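Local coordinates for Lin0012 protein (Listeria innocua, PDB 3K17), which probably uses ATP to phosphorylate phosphomevalonate, as a GHMP-family kinase on the mevalonate route to isopentenyl diphosphate, at residues Ser140-Phe145 against Cys167-Trp172; Val9-Lys14 against Thr124-Asn129; Ala30-Val35 against Gly171-Thr176; Lys144-Ala149 against Trp194-Pro199. All coordinates share one frame; numbering follows the deposited sequence.

The four contacts show how side-chain chemistry follows place in a fold. Contacts 2 and 3 are wholly buried and share one mixed sheet: contact 2 seats a helix on strand 7-18 through van der Waals touches centred on Ile11, with no polar bond between the two segments, whereas contact 3 joins two strands by backbone hydrogen bonds, with a threonine in CH-pi contact with the face of an indole. Contacts 1 and 4 both use helix 141-156. Contact 1, partly buried, rests on selenium over an aromatic ring; contact 4, farther out yet still largely buried, gathers an ammonium group among carbonyls at and just beyond a helix end. Gly171 and Trp172 join contacts 1 and 3.

Contact 1: residues Ser140-Phe145 against Cys167-Trp172; sequences SMLKKF and CMYGGW
Met141 sets its selenium squarely above the ring of Tyr169, and this Met-aromatic contact gives the interface between the first turn of helix 141-156 and the last turn of helix 162-169 its character. Met141 and Met168 are both selenomethionines in this crystal. Met141 SE stands 3.7 Å from the centroid of the Tyr169 ring and only 4° off its normal, so that all six ring carbons lie at nearly equal distance from it. CG of Met141 is anti to the backbone N (chi1 -174°), which carries it over the same face, nearest CE1, in a CH-pi contact. At the edge of the ring, close to its plane, Phe145 CB comes within 4.4 Å of Tyr169 CE1. The hydroxyl end of the tyrosine reaches the helix backbone, where Tyr169 OH lies 3.8 Å from Leu142 CA.

Met168 approaches differently. Its side chain slides past that of Met141 in the opposite direction, the two touching at their CG atoms, 3.8 Å apart. Bends at chi2 and chi3 then turn its methyl group onto helix 141-156, with Met168 CE 3.5 Å from Lys144 CB and 3.4 Å from Lys144 O. The turn receiving these groups starts at Ser140, the N-cap, whose OG accepts a hydrogen bond from Lys143 N.

Around this pair, Asn129 of helix 119-135 touches Met168, and Ile205 of strand 204-208 meets both Phe145 and Tyr169. Beyond Tyr169 the chain leaves helical geometry at Gly170, with positive phi, and enters strand 172-176.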
loop_
_atom_site.group_PDB
_atom_site.type_symbol
_atom_site.label_atom_id
_atom_site.label_comp_id
_atom_site.label_asym_id
_atom_site.label_seq_id
_atom_site.Cartn_x
_atom_site.Cartn_y
_atom_site.Cartn_z
ATOM N N SER A 140 -39.242 19.648 -10.278
ATOM C CA SER A 140 -39.158 21.072 -9.969
ATOM C C SER A 140 -37.724 21.577 -9.974
ATOM O O SER A 140 -36.781 20.807 -9.768
ATOM C CB SER A 140 -39.757 21.350 -8.595
ATOM O OG SER A 140 -38.961 20.763 -7.584
HETATM N N MSE A 141 -37.562 22.878 -10.192
HETATM C CA MSE A 141 -36.227 23.459 -10.206
HETATM C C MSE A 141 -35.585 23.369 -8.827
HETATM O O MSE A 141 -34.367 23.217 -8.709
HETATM C CB MSE A 141 -36.263 24.922 -10.640
HETATM C CG MSE A 141 -34.867 25.514 -10.794
HETATM SE SE MSE A 141 -34.879 27.267 -11.567
HETATM C CE MSE A 141 -35.736 26.819 -13.250
ATOM N N LEU A 142 -36.404 23.462 -7.783
ATOM C CA LEU A 142 -35.881 23.394 -6.424
ATOM C C LEU A 142 -35.334 22.004 -6.108
ATOM O O LEU A 142 -34.339 21.872 -5.399
ATOM C CB LEU A 142 -36.961 23.770 -5.410
ATOM C CG LEU A 142 -36.582 23.580 -3.942
ATOM C CD1 LEU A 142 -35.317 24.377 -3.620
ATOM C CD2 LEU A 142 -37.748 24.027 -3.055
ATOM N N LYS A 143 -35.988 20.967 -6.617
ATOM C CA LYS A 143 -35.506 19.616 -6.376
ATOM C C LYS A 143 -34.183 19.430 -7.132
ATOM O O LYS A 143 -33.264 18.783 -6.633
ATOM C CB LYS A 143 -36.537 18.574 -6.826
ATOM C CG LYS A 143 -37.794 18.524 -5.957
ATOM C CD LYS A 143 -38.742 17.409 -6.412
ATOM C CE LYS A 143 -40.078 17.431 -5.660
ATOM N NZ LYS A 143 -39.956 17.052 -4.223
ATOM N N LYS A 144 -34.083 20.006 -8.326
ATOM C CA LYS A 144 -32.849 19.905 -9.102
ATOM C C LYS A 144 -31.725 20.632 -8.363
ATOM O O LYS A 144 -30.581 20.178 -8.350
ATOM C CB LYS A 144 -33.050 20.481 -10.507
ATOM C CG LYS A 144 -34.074 19.691 -11.318
ATOM C CD LYS A 144 -34.056 20.017 -12.803
ATOM C CE LYS A 144 -34.596 21.411 -13.089
ATOM N NZ LYS A 144 -34.599 21.690 -14.550
ATOM N N PHE A 145 -32.047 21.752 -7.724
ATOM C CA PHE A 145 -31.028 22.470 -6.979
ATOM C C PHE A 145 -30.502 21.564 -5.871
ATOM O O PHE A 145 -29.300 21.506 -5.630
ATOM C CB PHE A 145 -31.583 23.739 -6.332
ATOM C CG PHE A 145 -30.696 24.288 -5.258
ATOM C CD1 PHE A 145 -29.543 25.001 -5.583
ATOM C CD2 PHE A 145 -30.971 24.030 -3.917
ATOM C CE1 PHE A 145 -28.678 25.447 -4.588
ATOM C CE2 PHE A 145 -30.106 24.475 -2.914
ATOM C CZ PHE A 145 -28.957 25.185 -3.255
ATOM N N CYS A 167 -26.097 29.277 -10.967
ATOM C CA CYS A 167 -26.002 28.583 -12.255
ATOM C C CYS A 167 -27.338 27.936 -12.639
ATOM O O CYS A 167 -27.729 27.934 -13.807
ATOM C CB CYS A 167 -24.908 27.509 -12.196
ATOM S SG CYS A 167 -23.248 28.206 -11.975
HETATM N N MSE A 168 -28.033 27.402 -11.645
HETATM C CA MSE A 168 -29.323 26.744 -11.860
HETATM C C MSE A 168 -30.460 27.722 -12.201
HETATM O O MSE A 168 -31.217 27.497 -13.146
HETATM C CB MSE A 168 -29.689 25.948 -10.604
HETATM C CG MSE A 168 -31.052 25.274 -10.624
HETATM SE SE MSE A 168 -31.120 23.803 -11.865
HETATM C CE MSE A 168 -30.145 22.493 -10.793
ATOM N N TYR A 169 -30.556 28.805 -11.436
ATOM C CA TYR A 169 -31.622 29.798 -11.601
ATOM C C TYR A 169 -31.396 30.891 -12.638
ATOM O O TYR A 169 -32.358 31.435 -13.180
ATOM C CB TYR A 169 -31.933 30.459 -10.249
ATOM C CG TYR A 169 -32.713 29.574 -9.308
ATOM C CD1 TYR A 169 -32.184 28.367 -8.857
ATOM C CD2 TYR A 169 -34.006 29.916 -8.914
ATOM C CE1 TYR A 169 -32.927 27.515 -8.044
ATOM C CE2 TYR A 169 -34.756 29.075 -8.101
ATOM C CZ TYR A 169 -34.216 27.878 -7.672
ATOM O OH TYR A 169 -34.969 27.029 -6.894
ATOM N N GLY A 170 -30.137 31.211 -12.924
ATOM C CA GLY A 170 -29.863 32.271 -13.881
ATOM C C GLY A 170 -30.228 33.622 -13.275
ATOM O O GLY A 170 -30.572 33.712 -12.094
ATOM N N GLY A 171 -30.140 34.676 -14.078
ATOM C CA GLY A 171 -30.464 36.009 -13.599
ATOM C C GLY A 171 -29.733 36.432 -12.339
ATOM O O GLY A 171 -28.608 35.995 -12.076
ATOM N N TRP A 172 -30.384 37.298 -11.565
ATOM C CA TRP A 172 -29.847 37.810 -10.316
ATOM C C TRP A 172 -30.623 37.190 -9.163
ATOM O O TRP A 172 -31.856 37.117 -9.213
ATOM C CB TRP A 172 -30.000 39.338 -10.250
ATOM C CG TRP A 172 -29.153 40.100 -11.232
ATOM C CD1 TRP A 172 -29.301 40.143 -12.590
ATOM C CD2 TRP A 172 -27.991 40.883 -10.931
ATOM N NE1 TRP A 172 -28.300 40.897 -13.152
ATOM C CE2 TRP A 172 -27.481 41.362 -12.156
ATOM C CE3 TRP A 172 -27.328 41.220 -9.741
ATOM C CZ2 TRP A 172 -26.333 42.161 -12.229
ATOM C CZ3 TRP A 172 -26.185 42.016 -9.812
ATOM C CH2 TRP A 172 -25.701 42.476 -11.051
#

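Contact 2: residues Val9-Lys14 against Thr124-Asn129; sequences VKIPGK and TVAVIN
Ile11 of strand 7-18 packs on Val125, Ala126 and Asn129 of helix 119-135, a helix-on-sheet layer of the GHMP kinase fold. The helix starts within the Gly-Leu-Gly-Ser-Ser-Ala-Ala sequence that in this family typically forms the phosphate-binding loop for ATP. Strand and helix segments run roughly antiparallel (153°), their axes 8.2 Å apart at closest approach.

Followed outward, Ile11 spreads its branches over the helix. CB is directed at it. CG2, anti to the backbone N, meets Val125, with Ile11 CG2 3.8 Å from Val125 CG1. The other branch, CG1, falls beside the backbone N (chi1 -56°) and settles on Ala126, 3.5 Å from its CB. At the tip, Ile11 CD1 touches both Val125 CG1, at 3.8 Å, and Asn129 ND2, at 3.5 Å. The polar end of Asn129 finds its partner on another helix, OD1 accepting a hydrogen bond from Lys144 NZ.

Val9, two residues earlier on the same side of the strand, adds a looser touch: its side chain crosses that of Asn129 at about a right angle, Val9 CG1 lying 4.1 Å from Asn129 CB. The tightest point is Ile11 CG1 against Ala126 CA, 3.4 Å, shorter than usual for two carbons.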
loop_
_atom_site.group_PDB
_atom_site.type_symbol
_atom_site.label_atom_id
_atom_site.label_comp_id
_atom_site.label_asym_id
_atom_site.label_seq_id
_atom_site.Cartn_x
_atom_site.Cartn_y
_atom_site.Cartn_z
ATOM N N VAL A 9 -27.963 21.746 -23.427
ATOM C CA VAL A 9 -28.163 22.469 -22.171
ATOM C C VAL A 9 -27.044 23.490 -21.981
ATOM O O VAL A 9 -25.862 23.148 -22.026
ATOM C CB VAL A 9 -28.168 21.506 -20.961
ATOM C CG1 VAL A 9 -28.189 22.304 -19.656
ATOM C CG2 VAL A 9 -29.383 20.571 -21.036
ATOM N N LYS A 10 -27.418 24.746 -21.785
ATOM C CA LYS A 10 -26.436 25.795 -21.571
ATOM C C LYS A 10 -26.633 26.368 -20.184
ATOM O O LYS A 10 -27.692 26.918 -19.872
ATOM C CB LYS A 10 -26.571 26.907 -22.613
ATOM C CG LYS A 10 -26.429 26.423 -24.044
ATOM C CD LYS A 10 -26.531 27.572 -25.040
ATOM C CE LYS A 10 -25.162 28.066 -25.457
ATOM N NZ LYS A 10 -24.396 27.000 -26.180
ATOM N N ILE A 11 -25.601 26.221 -19.359
ATOM C CA ILE A 11 -25.614 26.710 -17.991
ATOM C C ILE A 11 -24.674 27.898 -17.896
ATOM O O ILE A 11 -23.485 27.820 -18.268
ATOM C CB ILE A 11 -25.151 25.620 -16.998
ATOM C CG1 ILE A 11 -26.016 24.367 -17.158
ATOM C CG2 ILE A 11 -25.236 26.140 -15.578
ATOM C CD1 ILE A 11 -27.535 24.622 -17.036
ATOM N N PRO A 12 -25.191 29.027 -17.398
ATOM C CA PRO A 12 -24.391 30.241 -17.259
ATOM C C PRO A 12 -23.427 30.146 -16.083
ATOM O O PRO A 12 -23.670 29.401 -15.132
ATOM C CB PRO A 12 -25.450 31.315 -17.042
ATOM C CG PRO A 12 -26.470 30.577 -16.200
ATOM C CD PRO A 12 -26.569 29.234 -16.906
ATOM N N GLY A 13 -22.331 30.896 -16.169
ATOM C CA GLY A 13 -21.361 30.936 -15.091
ATOM C C GLY A 13 -21.933 31.846 -14.015
ATOM O O GLY A 13 -23.008 32.418 -14.203
ATOM N N LYS A 14 -21.221 32.005 -12.904
ATOM C CA LYS A 14 -21.720 32.828 -11.807
ATOM C C LYS A 14 -20.681 33.781 -11.250
ATOM O O LYS A 14 -19.480 33.573 -11.396
ATOM C CB LYS A 14 -22.206 31.930 -10.666
ATOM C CG LYS A 14 -21.058 31.175 -9.954
ATOM C CD LYS A 14 -20.513 31.939 -8.733
ATOM C CE LYS A 14 -19.074 31.538 -8.388
ATOM N NZ LYS A 14 -18.093 32.165 -9.342
ATOM N N THR A 124 -21.846 20.740 -12.753
ATOM C CA THR A 124 -22.763 19.941 -11.953
ATOM C C THR A 124 -24.218 20.227 -12.377
ATOM O O THR A 124 -25.007 19.310 -12.623
ATOM C CB THR A 124 -22.598 20.266 -10.460
ATOM O OG1 THR A 124 -21.261 19.960 -10.053
ATOM C CG2 THR A 124 -23.569 19.447 -9.619
ATOM N N VAL A 125 -24.559 21.504 -12.462
ATOM C CA VAL A 125 -25.912 21.918 -12.846
ATOM C C VAL A 125 -26.263 21.469 -14.266
ATOM O O VAL A 125 -27.409 21.113 -14.537
ATOM C CB VAL A 125 -26.071 23.461 -12.711
ATOM C CG1 VAL A 125 -27.378 23.940 -13.351
ATOM C CG2 VAL A 125 -26.061 23.843 -11.228
ATOM N N ALA A 126 -25.281 21.467 -15.168
ATOM C CA ALA A 126 -25.519 21.044 -16.542
ATOM C C ALA A 126 -25.889 19.557 -16.579
ATOM O O ALA A 126 -26.813 19.152 -17.296
ATOM C CB ALA A 126 -24.276 21.309 -17.409
ATOM N N VAL A 127 -25.171 18.746 -15.804
ATOM C CA VAL A 127 -25.454 17.321 -15.759
ATOM C C VAL A 127 -26.857 17.066 -15.187
ATOM O O VAL A 127 -27.645 16.308 -15.767
ATOM C CB VAL A 127 -24.399 16.573 -14.897
ATOM C CG1 VAL A 127 -24.860 15.135 -14.612
ATOM C CG2 VAL A 127 -23.047 16.565 -15.632
ATOM N N ILE A 128 -27.173 17.702 -14.063
ATOM C CA ILE A 128 -28.481 17.494 -13.445
ATOM C C ILE A 128 -29.595 17.915 -14.404
ATOM O O ILE A 128 -30.557 17.173 -14.609
ATOM C CB ILE A 128 -28.610 18.274 -12.112
ATOM C CG1 ILE A 128 -27.582 17.747 -11.093
ATOM C CG2 ILE A 128 -30.050 18.160 -11.563
ATOM C CD1 ILE A 128 -27.692 16.261 -10.785
ATOM N N ASN A 129 -29.465 19.098 -14.996
ATOM C CA ASN A 129 -30.481 19.566 -15.930
ATOM C C ASN A 129 -30.616 18.673 -17.143
ATOM O O ASN A 129 -31.733 18.383 -17.576
ATOM C CB ASN A 129 -30.201 20.991 -16.388
ATOM C CG ASN A 129 -30.889 22.013 -15.518
ATOM O OD1 ASN A 129 -31.917 21.726 -14.919
ATOM N ND2 ASN A 129 -30.340 23.215 -15.457
#

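Contact 3: residues Ala30-Val35 against Gly171-Thr176; sequences AILTAV and GWIAYT
Thr33 turns OG1 anti to its backbone N (chi1 179°), and Trp172, with CG beside its own N and chi2 at 69°, presents the face of its indole to this threonine. The two side chains lie side by side, pointing the same way. Thr33 CB sits 3.6 Å from the centroid of the six-membered ring and 11° off its normal, a CH-pi contact. Thr33 OG1 stands over the same ring system toward its rim, 3.3 Å from Trp172 CE2. The indole N-H bonds to Thr351 OG1, while Thr33 OG1 donates to Ala34 O at 3.0 Å.

The backbones of the two segments run antiparallel. Ala30 with Tyr175 and Leu32 with Ile173 are hydrogen-bonded pairs, each bonded in both directions, and Ala34 N adds a bond to Gly171 O of 2.9 Å. The non-hydrogen-bonded pairs are Ile31 with Ala174 and Thr33 with Trp172. Leu32 CD1 rests 3.9 Å from Tyr175 CB.

This is regular antiparallel pairing inside the large mixed sheet, consistent with the GHMP kinase fold. Helix 162-169 packs on the face carrying Leu32, Ile173 and Tyr175. Strand 29-35 also pairs with strand 7-18, and strand 172-176 with strand 204-208.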
loop_
_atom_site.group_PDB
_atom_site.type_symbol
_atom_site.label_atom_id
_atom_site.label_comp_id
_atom_site.label_asym_id
_atom_site.label_seq_id
_atom_site.Cartn_x
_atom_site.Cartn_y
_atom_site.Cartn_z
ATOM N N ALA A 30 -26.327 35.838 0.331
ATOM C CA ALA A 30 -25.424 36.458 -0.628
ATOM C C ALA A 30 -26.206 36.811 -1.881
ATOM O O ALA A 30 -27.259 36.229 -2.154
ATOM C CB ALA A 30 -24.270 35.512 -0.985
ATOM N N ILE A 31 -25.684 37.774 -2.633
ATOM C CA ILE A 31 -26.291 38.198 -3.881
ATOM C C ILE A 31 -25.387 37.647 -4.991
ATOM O O ILE A 31 -24.170 37.697 -4.870
ATOM C CB ILE A 31 -26.307 39.732 -4.012
ATOM C CG1 ILE A 31 -27.110 40.357 -2.863
ATOM C CG2 ILE A 31 -26.886 40.126 -5.379
ATOM C CD1 ILE A 31 -28.567 39.936 -2.832
ATOM N N LEU A 32 -25.979 37.106 -6.051
ATOM C CA LEU A 32 -25.182 36.594 -7.163
ATOM C C LEU A 32 -25.878 36.855 -8.474
ATOM O O LEU A 32 -27.099 37.005 -8.525
ATOM C CB LEU A 32 -24.961 35.078 -7.069
ATOM C CG LEU A 32 -24.230 34.434 -5.892
ATOM C CD1 LEU A 32 -25.248 33.767 -4.974
ATOM C CD2 LEU A 32 -23.238 33.383 -6.435
ATOM N N THR A 33 -25.090 36.923 -9.537
ATOM C CA THR A 33 -25.650 37.081 -10.857
ATOM C C THR A 33 -25.004 36.031 -11.747
ATOM O O THR A 33 -23.823 35.708 -11.586
ATOM C CB THR A 33 -25.385 38.477 -11.471
ATOM O OG1 THR A 33 -25.954 38.515 -12.788
ATOM C CG2 THR A 33 -23.890 38.752 -11.594
ATOM N N ALA A 34 -25.789 35.476 -12.660
ATOM C CA ALA A 34 -25.264 34.507 -13.607
ATOM C C ALA A 34 -24.667 35.374 -14.715
ATOM O O ALA A 34 -25.056 36.539 -14.866
ATOM C CB ALA A 34 -26.388 33.632 -14.143
ATOM N N VAL A 35 -23.724 34.833 -15.482
ATOM C CA VAL A 35 -23.101 35.613 -16.548
ATOM C C VAL A 35 -23.340 35.005 -17.925
ATOM O O VAL A 35 -23.667 33.824 -18.055
ATOM C CB VAL A 35 -21.565 35.769 -16.321
ATOM C CG1 VAL A 35 -21.290 36.283 -14.911
ATOM C CG2 VAL A 35 -20.871 34.441 -16.528
ATOM N N GLY A 171 -30.140 34.676 -14.078
ATOM C CA GLY A 171 -30.464 36.009 -13.599
ATOM C C GLY A 171 -29.733 36.432 -12.339
ATOM O O GLY A 171 -28.608 35.995 -12.076
ATOM N N TRP A 172 -30.384 37.298 -11.565
ATOM C CA TRP A 172 -29.847 37.810 -10.316
ATOM C C TRP A 172 -30.623 37.190 -9.163
ATOM O O TRP A 172 -31.856 37.117 -9.213
ATOM C CB TRP A 172 -30.000 39.338 -10.250
ATOM C CG TRP A 172 -29.153 40.100 -11.232
ATOM C CD1 TRP A 172 -29.301 40.143 -12.590
ATOM C CD2 TRP A 172 -27.991 40.883 -10.931
ATOM N NE1 TRP A 172 -28.300 40.897 -13.152
ATOM C CE2 TRP A 172 -27.481 41.362 -12.156
ATOM C CE3 TRP A 172 -27.328 41.220 -9.741
ATOM C CZ2 TRP A 172 -26.333 42.161 -12.229
ATOM C CZ3 TRP A 172 -26.185 42.016 -9.812
ATOM C CH2 TRP A 172 -25.701 42.476 -11.051
ATOM N N ILE A 173 -29.917 36.758 -8.120
ATOM C CA ILE A 173 -30.589 36.153 -6.976
ATOM C C ILE A 173 -30.012 36.529 -5.620
ATOM O O ILE A 173 -28.853 36.941 -5.492
ATOM C CB ILE A 173 -30.552 34.603 -7.024
ATOM C CG1 ILE A 173 -29.098 34.120 -6.959
ATOM C CG2 ILE A 173 -31.236 34.091 -8.283
ATOM C CD1 ILE A 173 -28.938 32.622 -6.680
ATOM N N ALA A 174 -30.856 36.369 -4.608
ATOM C CA ALA A 174 -30.473 36.567 -3.230
ATOM C C ALA A 174 -30.501 35.112 -2.767
ATOM O O ALA A 174 -31.557 34.471 -2.768
ATOM C CB ALA A 174 -31.514 37.381 -2.489
ATOM N N TYR A 175 -29.339 34.577 -2.408
ATOM C CA TYR A 175 -29.254 33.187 -1.970
ATOM C C TYR A 175 -29.036 33.078 -0.470
ATOM O O TYR A 175 -28.107 33.681 0.074
ATOM C CB TYR A 175 -28.096 32.482 -2.681
ATOM C CG TYR A 175 -27.865 31.075 -2.180
ATOM C CD1 TYR A 175 -28.737 30.047 -2.519
ATOM C CD2 TYR A 175 -26.793 30.779 -1.332
ATOM C CE1 TYR A 175 -28.556 28.752 -2.028
ATOM C CE2 TYR A 175 -26.605 29.485 -0.835
ATOM C CZ TYR A 175 -27.490 28.477 -1.188
ATOM O OH TYR A 175 -27.313 27.197 -0.706
ATOM N N THR A 176 -29.885 32.308 0.199
ATOM C CA THR A 176 -29.749 32.111 1.632
ATOM C C THR A 176 -29.428 30.647 1.905
ATOM O O THR A 176 -30.256 29.755 1.702
ATOM C CB THR A 176 -31.028 32.514 2.382
ATOM O OG1 THR A 176 -31.311 33.891 2.117
ATOM C CG2 THR A 176 -30.848 32.313 3.883
#

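Contact 4: residues Lys144-Ala149 against Trp194-Pro199; sequences KFKLAA and WFMKEP
Lys146 extends from helix 141-156 to the end of helix 192-197, where its ammonium group meets the backbone carbonyls of Phe195, Met196 and Glu198. The polar part of the contact is a set of hydrogen bonds from one atom. The shortest of these bonds runs from Lys146 NZ to Glu198 O at 2.8 Å, with the donor standing above the carbonyl plane, 49° out of it. Two weak bonds accompany it: Lys146 NZ to Met196 O at 3.3 Å and Lys146 NZ to Phe195 O at 3.5 Å. A water adds an indirect link, accepting from Lys146 NZ at 2.9 Å and donating to Met196 O at 3.1 Å. The side chain is fully extended beyond CG, which lets the ammonium group span the gap between the helices.

Apolar packing takes place nearer the backbone. Met196, a selenomethionine, is bent at chi2 and chi3, and its side chain slides past that of Lys146 in the opposite direction. Met196 CE and Lys146 CB are closer than carbons usually come, 3.4 Å apart. The selenium serves the next residue, Leu147, whose side chain crosses that of Met196 at about a right angle, with Leu147 CD2 3.6 Å from Met196 SE.

Residues outside the two segments share these groups: Trp200 makes a cation-pi contact with Lys146 and donates through NE1 to Phe195 O, while Lys143 NZ bonds to Met196 O.

The ammonium group sits at the C-terminal end of the helix, its main bond reaching Glu198 just after it. A positive charge there probably gains from the helix dipole, the familiar pairing of a lysine with a helix C-terminus.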
loop_
_atom_site.group_PDB
_atom_site.type_symbol
_atom_site.label_atom_id
_atom_site.label_comp_id
_atom_site.label_asym_id
_atom_site.label_seq_id
_atom_site.Cartn_x
_atom_site.Cartn_y
_atom_site.Cartn_z
ATOM N N LYS A 144 -34.083 20.006 -8.326
ATOM C CA LYS A 144 -32.849 19.905 -9.102
ATOM C C LYS A 144 -31.725 20.632 -8.363
ATOM O O LYS A 144 -30.581 20.178 -8.350
ATOM C CB LYS A 144 -33.050 20.481 -10.507
ATOM C CG LYS A 144 -34.074 19.691 -11.318
ATOM C CD LYS A 144 -34.056 20.017 -12.803
ATOM C CE LYS A 144 -34.596 21.411 -13.089
ATOM N NZ LYS A 144 -34.599 21.690 -14.550
ATOM N N PHE A 145 -32.047 21.752 -7.724
ATOM C CA PHE A 145 -31.028 22.470 -6.979
ATOM C C PHE A 145 -30.502 21.564 -5.871
ATOM O O PHE A 145 -29.300 21.506 -5.630
ATOM C CB PHE A 145 -31.583 23.739 -6.332
ATOM C CG PHE A 145 -30.696 24.288 -5.258
ATOM C CD1 PHE A 145 -29.543 25.001 -5.583
ATOM C CD2 PHE A 145 -30.971 24.030 -3.917
ATOM C CE1 PHE A 145 -28.678 25.447 -4.588
ATOM C CE2 PHE A 145 -30.106 24.475 -2.914
ATOM C CZ PHE A 145 -28.957 25.185 -3.255
ATOM N N LYS A 146 -31.415 20.873 -5.191
ATOM C CA LYS A 146 -31.044 19.979 -4.100
ATOM C C LYS A 146 -30.119 18.851 -4.569
ATOM O O LYS A 146 -29.169 18.502 -3.882
ATOM C CB LYS A 146 -32.297 19.376 -3.450
ATOM C CG LYS A 146 -33.167 20.366 -2.680
ATOM C CD LYS A 146 -34.358 19.639 -2.072
ATOM C CE LYS A 146 -35.293 20.578 -1.327
ATOM N NZ LYS A 146 -36.457 19.828 -0.762
ATOM N N LEU A 147 -30.417 18.263 -5.721
ATOM C CA LEU A 147 -29.567 17.200 -6.249
ATOM C C LEU A 147 -28.180 17.786 -6.535
ATOM O O LEU A 147 -27.168 17.237 -6.115
ATOM C CB LEU A 147 -30.163 16.631 -7.539
ATOM C CG LEU A 147 -31.463 15.829 -7.418
ATOM C CD1 LEU A 147 -32.022 15.553 -8.808
ATOM C CD2 LEU A 147 -31.205 14.522 -6.666
ATOM N N ALA A 148 -28.154 18.917 -7.235
ATOM C CA ALA A 148 -26.907 19.580 -7.592
ATOM C C ALA A 148 -26.117 20.037 -6.367
ATOM O O ALA A 148 -24.880 19.945 -6.342
ATOM C CB ALA A 148 -27.196 20.770 -8.508
ATOM N N ALA A 149 -26.827 20.529 -5.355
ATOM C CA ALA A 149 -26.191 21.001 -4.129
ATOM C C ALA A 149 -25.571 19.859 -3.316
ATOM O O ALA A 149 -24.447 19.986 -2.816
ATOM C CB ALA A 149 -27.201 21.764 -3.271
ATOM N N TRP A 194 -35.873 11.097 0.591
ATOM C CA TRP A 194 -36.337 11.852 1.745
ATOM C C TRP A 194 -35.847 13.295 1.647
ATOM O O TRP A 194 -36.561 14.235 2.002
ATOM C CB TRP A 194 -35.810 11.219 3.038
ATOM C CG TRP A 194 -36.263 11.921 4.279
ATOM C CD1 TRP A 194 -37.407 11.686 4.991
ATOM C CD2 TRP A 194 -35.611 13.019 4.921
ATOM N NE1 TRP A 194 -37.508 12.576 6.039
ATOM C CE2 TRP A 194 -36.418 13.405 6.018
ATOM C CE3 TRP A 194 -34.421 13.719 4.676
ATOM C CZ2 TRP A 194 -36.071 14.459 6.865
ATOM C CZ3 TRP A 194 -34.077 14.771 5.521
ATOM C CH2 TRP A 194 -34.901 15.128 6.603
ATOM N N PHE A 195 -34.619 13.465 1.168
ATOM C CA PHE A 195 -34.032 14.796 1.023
ATOM C C PHE A 195 -34.787 15.637 0.002
ATOM O O PHE A 195 -34.934 16.846 0.175
ATOM C CB PHE A 195 -32.561 14.685 0.586
ATOM C CG PHE A 195 -31.583 14.617 1.728
ATOM C CD1 PHE A 195 -31.408 15.711 2.572
ATOM C CD2 PHE A 195 -30.802 13.482 1.930
ATOM C CE1 PHE A 195 -30.466 15.683 3.600
ATOM C CE2 PHE A 195 -29.849 13.436 2.957
ATOM C CZ PHE A 195 -29.677 14.538 3.794
HETATM N N MSE A 196 -35.258 14.989 -1.063
HETATM C CA MSE A 196 -35.979 15.672 -2.133
HETATM C C MSE A 196 -37.359 16.156 -1.712
HETATM O O MSE A 196 -37.826 17.196 -2.173
HETATM C CB MSE A 196 -36.133 14.750 -3.348
HETATM C CG MSE A 196 -34.830 14.385 -4.047
HETATM SE SE MSE A 196 -33.816 15.942 -4.629
HETATM C CE MSE A 196 -32.580 16.035 -3.145
ATOM N N LYS A 197 -38.012 15.395 -0.846
ATOM C CA LYS A 197 -39.350 15.743 -0.388
ATOM C C LYS A 197 -39.361 16.609 0.859
ATOM O O LYS A 197 -40.342 17.295 1.135
ATOM C CB LYS A 197 -40.159 14.471 -0.131
ATOM C CG LYS A 197 -40.426 13.675 -1.395
ATOM C CD LYS A 197 -41.301 12.464 -1.138
ATOM C CE LYS A 197 -41.614 11.754 -2.449
ATOM N NZ LYS A 197 -42.493 10.571 -2.256
ATOM N N GLU A 198 -38.272 16.585 1.614
ATOM C CA GLU A 198 -38.206 17.370 2.834
ATOM C C GLU A 198 -37.734 18.806 2.596
ATOM O O GLU A 198 -36.720 19.043 1.934
ATOM C CB GLU A 198 -37.268 16.689 3.835
ATOM C CG GLU A 198 -37.342 17.232 5.255
ATOM C CD GLU A 198 -38.604 16.796 5.985
ATOM O OE1 GLU A 198 -39.393 16.021 5.402
ATOM O OE2 GLU A 198 -38.797 17.223 7.145
ATOM N N PRO A 199 -38.485 19.791 3.109
ATOM C CA PRO A 199 -38.028 21.168 2.899
ATOM C C PRO A 199 -36.742 21.375 3.708
ATOM O O PRO A 199 -36.651 20.953 4.862
ATOM C CB PRO A 199 -39.203 22.009 3.415
ATOM C CG PRO A 199 -39.863 21.109 4.429
ATOM C CD PRO A 199 -39.810 19.759 3.756
HETATM O O HOH W 1 -38.246 20.122 -3.006
#